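PDB 5C3P: thymine dioxygenase from Neurospora crassa, which probably oxidises thymine at an iron centre, using 2-oxoglutarate and molecular oxygen as co-substrates. Local coordinates for residues 221-226 with 292-297; 122-127 with 188-193; 116-121 with 211-216. All coordinates share one frame; numbering follows the deposited sequence.

Contact 1. Residues 221-226 with 292-297. With AKG (2-oxoglutaric acid), chain F.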
loop_
_atom_site.group_PDB
_atom_site.type_symbol
_atom_site.label_atom_id
_atom_site.label_comp_id
_atom_site.label_asym_id
_atom_site.label_seq_id
_atom_site.Cartn_x
_atom_site.Cartn_y
_atom_site.Cartn_z
ATOM N N SER A 221 -7.072 -5.109 3.152
ATOM C CA SER A 221 -6.494 -6.247 3.842
ATOM C C SER A 221 -4.965 -6.146 3.912
ATOM O O SER A 221 -4.386 -6.056 5.006
ATOM C CB SER A 221 -6.946 -7.560 3.218
ATOM O OG SER A 221 -6.937 -7.466 1.804
ATOM N N ILE A 222 -4.328 -6.155 2.751
ATOM C CA ILE A 222 -2.880 -6.173 2.654
ATOM C C ILE A 222 -2.462 -5.098 1.641
ATOM O O ILE A 222 -3.149 -4.878 0.648
ATOM C CB ILE A 222 -2.420 -7.592 2.237
ATOM C CG1 ILE A 222 -2.471 -8.549 3.440
ATOM C CG2 ILE A 222 -1.059 -7.603 1.556
ATOM C CD1 ILE A 222 -1.365 -8.399 4.455
ATOM N N THR A 223 -1.361 -4.410 1.918
ATOM C CA THR A 223 -0.738 -3.515 0.940
ATOM C C THR A 223 0.679 -3.993 0.641
ATOM O O THR A 223 1.459 -4.273 1.561
ATOM C CB THR A 223 -0.685 -2.059 1.443
ATOM O OG1 THR A 223 -2.001 -1.606 1.692
ATOM C CG2 THR A 223 -0.034 -1.130 0.426
ATOM N N LEU A 224 0.990 -4.109 -0.646
ATOM C CA LEU A 224 2.341 -4.435 -1.108
ATOM C C LEU A 224 2.979 -3.147 -1.537
ATOM O O LEU A 224 2.489 -2.503 -2.468
ATOM C CB LEU A 224 2.294 -5.373 -2.317
ATOM C CG LEU A 224 1.441 -6.617 -2.184
ATOM C CD1 LEU A 224 1.443 -7.383 -3.500
ATOM C CD2 LEU A 224 1.985 -7.469 -1.053
ATOM N N LEU A 225 4.051 -2.752 -0.856
ATOM C CA LEU A 225 4.673 -1.447 -1.088
ATOM C C LEU A 225 6.083 -1.592 -1.648
ATOM O O LEU A 225 6.994 -2.089 -0.970
ATOM C CB LEU A 225 4.714 -0.616 0.206
ATOM C CG LEU A 225 5.406 0.743 0.056
ATOM C CD1 LEU A 225 4.587 1.691 -0.816
ATOM C CD2 LEU A 225 5.665 1.368 1.418
ATOM N N PHE A 226 6.249 -1.131 -2.884
ATOM C CA PHE A 226 7.529 -1.113 -3.555
ATOM C C PHE A 226 8.082 0.306 -3.483
ATOM O O PHE A 226 7.470 1.236 -3.995
ATOM C CB PHE A 226 7.348 -1.536 -5.015
ATOM C CG PHE A 226 6.718 -2.894 -5.185
ATOM C CD1 PHE A 226 5.336 -3.052 -5.138
ATOM C CD2 PHE A 226 7.504 -4.018 -5.400
ATOM C CE1 PHE A 226 4.753 -4.302 -5.304
ATOM C CE2 PHE A 226 6.924 -5.268 -5.571
ATOM C CZ PHE A 226 5.548 -5.414 -5.517
ATOM N N ALA A 292 2.238 1.317 -4.533
ATOM C CA ALA A 292 1.438 0.599 -3.549
ATOM C C ALA A 292 0.354 -0.218 -4.248
ATOM O O ALA A 292 -0.394 0.299 -5.067
ATOM C CB ALA A 292 0.797 1.575 -2.572
ATOM N N TYR A 293 0.264 -1.493 -3.912
ATOM C CA TYR A 293 -0.764 -2.344 -4.477
ATOM C C TYR A 293 -1.678 -2.737 -3.337
ATOM O O TYR A 293 -1.294 -3.526 -2.469
ATOM C CB TYR A 293 -0.121 -3.562 -5.132
ATOM C CG TYR A 293 -1.076 -4.454 -5.877
ATOM C CD1 TYR A 293 -1.470 -4.158 -7.170
ATOM C CD2 TYR A 293 -1.573 -5.604 -5.285
ATOM C CE1 TYR A 293 -2.341 -5.000 -7.860
ATOM C CE2 TYR A 293 -2.439 -6.446 -5.960
ATOM C CZ TYR A 293 -2.808 -6.142 -7.248
ATOM O OH TYR A 293 -3.664 -6.977 -7.899
ATOM N N PHE A 294 -2.856 -2.123 -3.319
ATOM C CA PHE A 294 -3.814 -2.286 -2.239
ATOM C C PHE A 294 -4.669 -3.496 -2.541
ATOM O O PHE A 294 -5.405 -3.521 -3.550
ATOM C CB PHE A 294 -4.691 -1.043 -2.094
ATOM C CG PHE A 294 -3.919 0.198 -1.760
ATOM C CD1 PHE A 294 -3.461 0.424 -0.464
ATOM C CD2 PHE A 294 -3.639 1.143 -2.741
ATOM C CE1 PHE A 294 -2.742 1.571 -0.158
ATOM C CE2 PHE A 294 -2.927 2.293 -2.441
ATOM C CZ PHE A 294 -2.472 2.510 -1.148
ATOM N N CYS A 295 -4.533 -4.503 -1.681
ATOM C CA CYS A 295 -5.266 -5.744 -1.806
ATOM C C CYS A 295 -6.499 -5.695 -0.907
ATOM O O CYS A 295 -6.441 -5.215 0.236
ATOM C CB CYS A 295 -4.402 -6.939 -1.429
ATOM S SG CYS A 295 -2.792 -7.039 -2.258
ATOM N N ASN A 296 -7.613 -6.182 -1.440
ATOM C CA ASN A 296 -8.879 -6.220 -0.719
ATOM C C ASN A 296 -9.580 -7.559 -0.940
ATOM O O ASN A 296 -9.349 -8.219 -1.962
ATOM C CB ASN A 296 -9.805 -5.096 -1.197
ATOM C CG ASN A 296 -9.202 -3.721 -1.003
ATOM O OD1 ASN A 296 -9.022 -3.270 0.124
ATOM N ND2 ASN A 296 -8.892 -3.049 -2.094
ATOM N N PRO A 297 -10.438 -7.970 0.017
ATOM C CA PRO A 297 -11.340 -9.084 -0.255
ATOM C C PRO A 297 -12.315 -8.714 -1.365
ATOM O O PRO A 297 -12.579 -7.526 -1.593
ATOM C CB PRO A 297 -12.097 -9.272 1.071
ATOM C CG PRO A 297 -11.312 -8.524 2.099
ATOM C CD PRO A 297 -10.681 -7.388 1.354
HETATM C C1 AKG F . -0.114 4.884 0.666
HETATM O O1 AKG F . -1.046 4.315 1.276
HETATM O O2 AKG F . -0.302 5.424 -0.451
HETATM C C2 AKG F . 1.217 4.921 1.298
HETATM O O5 AKG F . 1.347 4.611 2.482
HETATM C C3 AKG F . 2.417 5.347 0.477
HETATM C C4 AKG F . 3.730 4.971 1.158
HETATM C C5 AKG F . 4.935 5.228 0.283
HETATM O O3 AKG F . 6.012 4.691 0.617
HETATM O O4 AKG F . 4.848 5.981 -0.712
#
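With chi1 near -60° in both Thr223 and Phe294, the two side chains run alongside each other from a non-hydrogen-bonded antiparallel pair, and Thr223 OG1 comes 3.3 Å from Phe294 CD1. Threonine suits the place because its two branches divide the work: CG2 packs against the Phe294 ring and the Ala292 methyl, while OG1 is hydrogen-bonded to Asp218, one of the metal ligands. The far edge of the Phe294 ring reaches 2-oxoglutarate, CZ lying 3.3 Å from AKG O1. On the same face Leu225, its CG anti to the backbone N (chi1 178°), brings CD2 to 3.4 Å from AKG O3 and CD1 against the small Ala292 CB. On the other face Leu224 CD1 lies 3.9 Å from Tyr293 CD2, an apolar contact; Tyr293 also packs against helix 147-173, its hydroxyl bonded to Asn189. Leu224 and Tyr293 exchange two backbone hydrogen bonds, the one from Leu224 N to Tyr293 O nearly straight at 171°. Cys295 O is gripped twice by Ser221, from its N at 3.0 Å and from its OG at 2.8 Å, the hydroxyl approaching from above the carbonyl plane. Here Cys295 is shared by Ser221 and Ile222 in a classic beta bulge, while the face of Thr223, Leu225 and Phe294 lines the co-substrate site of the double-stranded beta-helix (cupin) fold.

Contact 2. Residues 122-127 with 188-193. With AKG (2-oxoglutaric acid), chain F.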
loop_
_atom_site.group_PDB
_atom_site.type_symbol
_atom_site.label_atom_id
_atom_site.label_comp_id
_atom_site.label_asym_id
_atom_site.label_seq_id
_atom_site.Cartn_x
_atom_site.Cartn_y
_atom_site.Cartn_z
ATOM N N SER A 122 -0.532 10.817 -8.066
ATOM C CA SER A 122 -0.731 9.385 -8.176
ATOM C C SER A 122 -1.558 8.995 -9.389
ATOM O O SER A 122 -2.161 9.835 -10.055
ATOM C CB SER A 122 -1.317 8.798 -6.875
ATOM O OG SER A 122 -2.676 9.126 -6.717
ATOM N N TYR A 123 -1.509 7.707 -9.694
ATOM C CA TYR A 123 -2.245 7.141 -10.804
ATOM C C TYR A 123 -2.690 5.762 -10.389
ATOM O O TYR A 123 -1.870 4.904 -10.077
ATOM C CB TYR A 123 -1.388 7.075 -12.062
ATOM C CG TYR A 123 -2.138 6.566 -13.277
ATOM C CD1 TYR A 123 -2.952 7.410 -14.024
ATOM C CD2 TYR A 123 -2.038 5.239 -13.677
ATOM C CE1 TYR A 123 -3.638 6.945 -15.139
ATOM C CE2 TYR A 123 -2.719 4.771 -14.793
ATOM C CZ TYR A 123 -3.517 5.623 -15.513
ATOM O OH TYR A 123 -4.189 5.143 -16.611
ATOM N N GLU A 124 -3.997 5.564 -10.370
ATOM C CA GLU A 124 -4.585 4.341 -9.850
ATOM C C GLU A 124 -5.196 3.483 -10.948
ATOM O O GLU A 124 -5.896 3.972 -11.832
ATOM C CB GLU A 124 -5.636 4.697 -8.815
ATOM C CG GLU A 124 -5.023 5.193 -7.524
ATOM C CD GLU A 124 -5.629 6.492 -7.056
ATOM O OE1 GLU A 124 -6.130 6.496 -5.916
ATOM O OE2 GLU A 124 -5.601 7.499 -7.827
ATOM N N ILE A 125 -4.922 2.190 -10.850
ATOM C CA ILE A 125 -5.319 1.209 -11.830
ATOM C C ILE A 125 -6.022 0.094 -11.084
ATOM O O ILE A 125 -5.496 -0.399 -10.090
ATOM C CB ILE A 125 -4.072 0.665 -12.550
ATOM C CG1 ILE A 125 -3.410 1.782 -13.363
ATOM C CG2 ILE A 125 -4.403 -0.529 -13.434
ATOM C CD1 ILE A 125 -1.930 1.543 -13.579
ATOM N N GLY A 126 -7.217 -0.268 -11.540
ATOM C CA GLY A 126 -7.927 -1.438 -11.027
ATOM C C GLY A 126 -7.947 -2.575 -12.036
ATOM O O GLY A 126 -7.282 -2.505 -13.079
ATOM N N ARG A 127 -8.694 -3.631 -11.735
ATOM C CA ARG A 127 -8.766 -4.771 -12.652
ATOM C C ARG A 127 -9.528 -4.378 -13.927
ATOM O O ARG A 127 -10.472 -3.591 -13.877
ATOM C CB ARG A 127 -9.410 -5.991 -11.984
ATOM C CG ARG A 127 -10.857 -5.805 -11.555
ATOM C CD ARG A 127 -11.352 -7.044 -10.817
ATOM N NE ARG A 127 -12.626 -6.825 -10.144
ATOM C CZ ARG A 127 -13.826 -7.094 -10.654
ATOM N NH1 ARG A 127 -13.958 -7.586 -11.880
ATOM N NH2 ARG A 127 -14.912 -6.859 -9.928
ATOM N N ASP A 188 -10.184 -7.607 -6.483
ATOM C CA ASP A 188 -10.681 -6.240 -6.312
ATOM C C ASP A 188 -9.597 -5.390 -5.668
ATOM O O ASP A 188 -9.736 -4.919 -4.534
ATOM C CB ASP A 188 -11.968 -6.245 -5.467
ATOM C CG ASP A 188 -13.184 -6.692 -6.266
ATOM O OD1 ASP A 188 -13.349 -6.180 -7.392
ATOM O OD2 ASP A 188 -13.981 -7.537 -5.782
ATOM N N ASN A 189 -8.497 -5.224 -6.399
ATOM C CA ASN A 189 -7.288 -4.584 -5.885
ATOM C C ASN A 189 -7.027 -3.306 -6.667
ATOM O O ASN A 189 -7.577 -3.121 -7.760
ATOM C CB ASN A 189 -6.077 -5.513 -6.008
ATOM C CG ASN A 189 -6.281 -6.862 -5.325
ATOM O OD1 ASN A 189 -6.925 -6.960 -4.277
ATOM N ND2 ASN A 189 -5.715 -7.912 -5.919
ATOM N N ILE A 190 -6.199 -2.429 -6.101
ATOM C CA ILE A 190 -5.837 -1.155 -6.729
ATOM C C ILE A 190 -4.319 -1.047 -6.773
ATOM O O ILE A 190 -3.654 -1.113 -5.733
ATOM C CB ILE A 190 -6.390 0.063 -5.953
ATOM C CG1 ILE A 190 -7.928 0.043 -5.938
ATOM C CG2 ILE A 190 -5.871 1.384 -6.536
ATOM C CD1 ILE A 190 -8.588 0.202 -7.295
ATOM N N LEU A 191 -3.792 -0.863 -7.984
ATOM C CA LEU A 191 -2.398 -0.566 -8.204
ATOM C C LEU A 191 -2.253 0.946 -8.216
ATOM O O LEU A 191 -2.783 1.608 -9.103
ATOM C CB LEU A 191 -1.936 -1.154 -9.550
ATOM C CG LEU A 191 -0.503 -0.829 -10.017
ATOM C CD1 LEU A 191 0.543 -1.394 -9.073
ATOM C CD2 LEU A 191 -0.271 -1.364 -11.421
ATOM N N ARG A 192 -1.531 1.493 -7.239
ATOM C CA ARG A 192 -1.311 2.937 -7.168
ATOM C C ARG A 192 0.144 3.317 -7.423
ATOM O O ARG A 192 1.019 3.057 -6.592
ATOM C CB ARG A 192 -1.740 3.489 -5.807
ATOM C CG ARG A 192 -1.591 5.015 -5.687
ATOM C CD ARG A 192 -1.777 5.503 -4.260
ATOM N NE ARG A 192 -3.177 5.593 -3.890
ATOM C CZ ARG A 192 -3.626 5.882 -2.670
ATOM N NH1 ARG A 192 -2.788 6.091 -1.661
ATOM N NH2 ARG A 192 -4.937 5.937 -2.454
ATOM N N LEU A 193 0.393 3.969 -8.553
ATOM C CA LEU A 193 1.700 4.569 -8.825
ATOM C C LEU A 193 1.789 5.912 -8.095
ATOM O O LEU A 193 0.863 6.713 -8.174
ATOM C CB LEU A 193 1.886 4.793 -10.317
ATOM C CG LEU A 193 1.568 3.600 -11.233
ATOM C CD1 LEU A 193 1.767 4.000 -12.688
ATOM C CD2 LEU A 193 2.418 2.394 -10.888
HETATM C C1 AKG F . -0.114 4.884 0.666
HETATM O O1 AKG F . -1.046 4.315 1.276
HETATM O O2 AKG F . -0.302 5.424 -0.451
HETATM C C2 AKG F . 1.217 4.921 1.298
HETATM O O5 AKG F . 1.347 4.611 2.482
HETATM C C3 AKG F . 2.417 5.347 0.477
HETATM C C4 AKG F . 3.730 4.971 1.158
HETATM C C5 AKG F . 4.935 5.228 0.283
HETATM O O3 AKG F . 6.012 4.691 0.617
HETATM O O4 AKG F . 4.848 5.981 -0.712
HETATM O O HOH W 1 -9.779 -3.513 -9.116
#
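Arg192 and Glu124 stand side by side on the face of the strand pair turned to 2-oxoglutarate, their CG atoms 3.9 Å apart. The arginine bends at chi3 (-80°), and its NH1 reaches AKG O2 at 2.8 Å in a weak, bent hydrogen bond. Arginine suits this site because its cation can meet the C1 carboxylate of the co-substrate, next to the keto group, while NE is left for Glu124, whose OE1 it meets in a long salt bridge of 3.7 Å. That length and the 79° between carboxylate and guanidinium planes suggest loose charge compensation, not a bidentate pair, and it probably helps to orient the guanidinium. Behind these groups, antiparallel backbone bonds join Tyr123 to Leu193 and Ile125 to Leu191, the shortest from Leu191 N to Ile125 O at 2.7 Å. Beyond the strands, Arg127 grips Asp188 side-on, NE and NH2 both bonding OD1 at 2.9 and 3.1 Å; NH2 uses the syn lone pair, whereas NE comes from above the carboxylate plane. A water joins Arg127 N to Asn189 O where the backbones part. On the opposite face Ile125 CD1 meets Leu191 CD2 at 4.0 Å, and this apolar layer packs on helix 147-173, with Leu193 also touching helix 57-71, while strands 91-93 and 284-295 flank the pair in the sheet.

Contact 3. Residues 116-121 with 211-216. With NI (nickel (II) ion), chain E; AKG (2-oxoglutaric acid), chain F.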
loop_
_atom_site.group_PDB
_atom_site.type_symbol
_atom_site.label_atom_id
_atom_site.label_comp_id
_atom_site.label_asym_id
_atom_site.label_seq_id
_atom_site.Cartn_x
_atom_site.Cartn_y
_atom_site.Cartn_z
ATOM N N ALA A 116 -1.395 21.825 4.873
ATOM C CA ALA A 116 -0.753 21.646 3.571
ATOM C C ALA A 116 -0.993 20.236 3.028
ATOM O O ALA A 116 -0.896 19.260 3.772
ATOM C CB ALA A 116 0.737 21.924 3.674
ATOM N N PRO A 117 -1.326 20.122 1.732
ATOM C CA PRO A 117 -1.592 18.799 1.180
ATOM C C PRO A 117 -0.314 17.996 0.906
ATOM O O PRO A 117 0.776 18.563 0.809
ATOM C CB PRO A 117 -2.330 19.107 -0.123
ATOM C CG PRO A 117 -1.836 20.447 -0.532
ATOM C CD PRO A 117 -1.507 21.190 0.731
ATOM N N ASP A 118 -0.461 16.681 0.804
ATOM C CA ASP A 118 0.651 15.801 0.447
ATOM C C ASP A 118 1.343 16.320 -0.814
ATOM O O ASP A 118 0.685 16.704 -1.775
ATOM C CB ASP A 118 0.150 14.378 0.198
ATOM C CG ASP A 118 -0.329 13.680 1.472
ATOM O OD1 ASP A 118 -0.197 14.261 2.565
ATOM O OD2 ASP A 118 -0.822 12.528 1.376
ATOM N N ILE A 119 2.669 16.332 -0.799
ATOM C CA ILE A 119 3.443 16.761 -1.957
ATOM C C ILE A 119 3.661 15.536 -2.848
ATOM O O ILE A 119 4.734 14.932 -2.866
ATOM C CB ILE A 119 4.783 17.408 -1.554
ATOM C CG1 ILE A 119 4.554 18.485 -0.483
ATOM C CG2 ILE A 119 5.461 18.027 -2.772
ATOM C CD1 ILE A 119 5.788 18.781 0.346
ATOM N N LYS A 120 2.621 15.179 -3.582
ATOM C CA LYS A 120 2.610 13.928 -4.324
ATOM C C LYS A 120 1.562 13.952 -5.410
ATOM O O LYS A 120 0.627 14.735 -5.363
ATOM C CB LYS A 120 2.306 12.752 -3.383
ATOM C CG LYS A 120 0.856 12.680 -2.928
ATOM C CD LYS A 120 0.578 11.479 -2.034
ATOM C CE LYS A 120 -0.913 11.183 -1.971
ATOM N NZ LYS A 120 -1.252 10.128 -0.972
ATOM N N GLU A 121 1.721 13.071 -6.383
ATOM C CA GLU A 121 0.665 12.804 -7.348
ATOM C C GLU A 121 0.576 11.290 -7.517
ATOM O O GLU A 121 1.491 10.553 -7.118
ATOM C CB GLU A 121 0.941 13.514 -8.671
ATOM C CG GLU A 121 2.291 13.194 -9.288
ATOM C CD GLU A 121 2.605 14.039 -10.511
ATOM O OE1 GLU A 121 1.692 14.681 -11.068
ATOM O OE2 GLU A 121 3.777 14.062 -10.925
ATOM N N VAL A 211 4.622 17.237 5.032
ATOM C CA VAL A 211 5.103 15.891 4.767
ATOM C C VAL A 211 4.830 15.508 3.325
ATOM O O VAL A 211 4.124 16.217 2.601
ATOM C CB VAL A 211 4.447 14.866 5.717
ATOM C CG1 VAL A 211 4.862 15.154 7.156
ATOM C CG2 VAL A 211 2.938 14.884 5.575
ATOM N N ARG A 212 5.379 14.370 2.918
ATOM C CA ARG A 212 5.148 13.860 1.573
ATOM C C ARG A 212 3.860 13.053 1.472
ATOM O O ARG A 212 3.151 13.150 0.472
ATOM C CB ARG A 212 6.358 13.065 1.099
ATOM C CG ARG A 212 7.272 13.916 0.237
ATOM C CD ARG A 212 8.589 13.230 -0.080
ATOM N NE ARG A 212 9.237 13.861 -1.225
ATOM C CZ ARG A 212 10.436 13.543 -1.688
ATOM N NH1 ARG A 212 11.151 12.581 -1.111
ATOM N NH2 ARG A 212 10.909 14.178 -2.758
ATOM N N ALA A 213 3.563 12.264 2.504
ATOM C CA ALA A 213 2.275 11.590 2.638
ATOM C C ALA A 213 1.858 11.612 4.106
ATOM O O ALA A 213 2.626 11.179 4.987
ATOM C CB ALA A 213 2.345 10.155 2.141
ATOM N N GLY A 214 0.650 12.119 4.350
ATOM C CA GLY A 214 0.125 12.312 5.693
ATOM C C GLY A 214 -0.076 10.980 6.370
ATOM O O GLY A 214 -0.320 9.950 5.710
ATOM N N GLU A 215 0.043 10.992 7.691
ATOM C CA GLU A 215 -0.093 9.772 8.483
ATOM C C GLU A 215 -1.483 9.153 8.309
ATOM O O GLU A 215 -2.466 9.856 8.158
ATOM C CB GLU A 215 0.214 10.046 9.955
ATOM C CG GLU A 215 -0.873 10.784 10.724
ATOM C CD GLU A 215 -0.547 10.924 12.209
ATOM O OE1 GLU A 215 0.625 11.176 12.552
ATOM O OE2 GLU A 215 -1.471 10.782 13.040
ATOM N N HIS A 216 -1.546 7.831 8.344
ATOM C CA HIS A 216 -2.776 7.107 8.096
ATOM C C HIS A 216 -2.551 5.629 8.319
ATOM O O HIS A 216 -1.408 5.148 8.417
ATOM C CB HIS A 216 -3.251 7.295 6.638
ATOM C CG HIS A 216 -2.288 6.762 5.631
ATOM N ND1 HIS A 216 -1.110 7.404 5.323
ATOM C CD2 HIS A 216 -2.293 5.621 4.905
ATOM C CE1 HIS A 216 -0.440 6.696 4.434
ATOM N NE2 HIS A 216 -1.144 5.619 4.156
HETATM NI NI NI E . -0.368 3.586 3.317
HETATM C C1 AKG F . -0.114 4.884 0.666
HETATM O O1 AKG F . -1.046 4.315 1.276
HETATM O O2 AKG F . -0.302 5.424 -0.451
HETATM C C2 AKG F . 1.217 4.921 1.298
HETATM O O5 AKG F . 1.347 4.611 2.482
HETATM C C3 AKG F . 2.417 5.347 0.477
HETATM C C4 AKG F . 3.730 4.971 1.158
HETATM C C5 AKG F . 4.935 5.228 0.283
HETATM O O3 AKG F . 6.012 4.691 0.617
HETATM O O4 AKG F . 4.848 5.981 -0.712
HETATM O O HOH W 2 -1.349 9.909 3.021
HETATM O O HOH W 3 7.518 15.503 -2.758
HETATM O O HOH W 4 0.534 1.765 2.258
#
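Asp118 and Ile119 pass alongside Ala213 and Arg212 without forming a strand pair. An inverse gamma turn centred on Ile119 bends 116-121 just where it meets the start of strand 213-216; there Arg212 and Ala213 share Val275 as partner in a classic beta bulge. The Asp118 carboxylate is the main link: OD1 takes a hydrogen bond from Gly214 N at 2.9 Å, approached from above the carboxylate plane, and OD2 a weaker one from the same N. Its CG lies anti to the carbonyl carbon (chi1 -69°), which carries the oxygens over to the strand. A short acid fits the small gap to Gly214 N, which a longer chain would probably overshoot. Lys120 NZ adds a weak salt bridge to OD2, and a water donates to both OD2 and Gly214 O. In the double-stranded beta-helix of the 2-oxoglutarate oxygenases this strand carries the first histidine of the metal-binding triad. Gly214 O accepts His216 ND1 at 2.7 Å, nearly in the ring plane, which should hold the rotation of the imidazole, leaving NE2 to bind nickel at 2.3 Å beside Asp218 and His273. Were Asp118 replaced by alanine, Gly214 N and Lys120 NZ would probably lose their shared carboxylate, and the water its OD2 partner. At the other end, a water bridges Ile119 O and NE of Arg212; NH2 of the same guanidinium is hydrogen-bonded to Pro286 O and Pro197 O.

Overall arrangement
Contacts 1 and 2 belong to the same large mixed sheet, their centres about 10 Å apart. Strands 284-295 and 190-200 are neighbours in it, so the order 222-227, 284-295, 190-200, 121-125 runs continuously through both contacts. Contact 3 lies about 18 to 19 Å from either centre and involves strand 213-216, the edge of a separate four-stranded sheet. Along the chain, contact 3 spans contact 2: 116-121 runs directly into 122-127, and 188-193 precedes 211-216. Contact 1 follows in series. Each contact has a residue near 2-oxoglutarate, so the two sheets meet round the co-substrate and metal, with 116-121 packed beside strand 213-216.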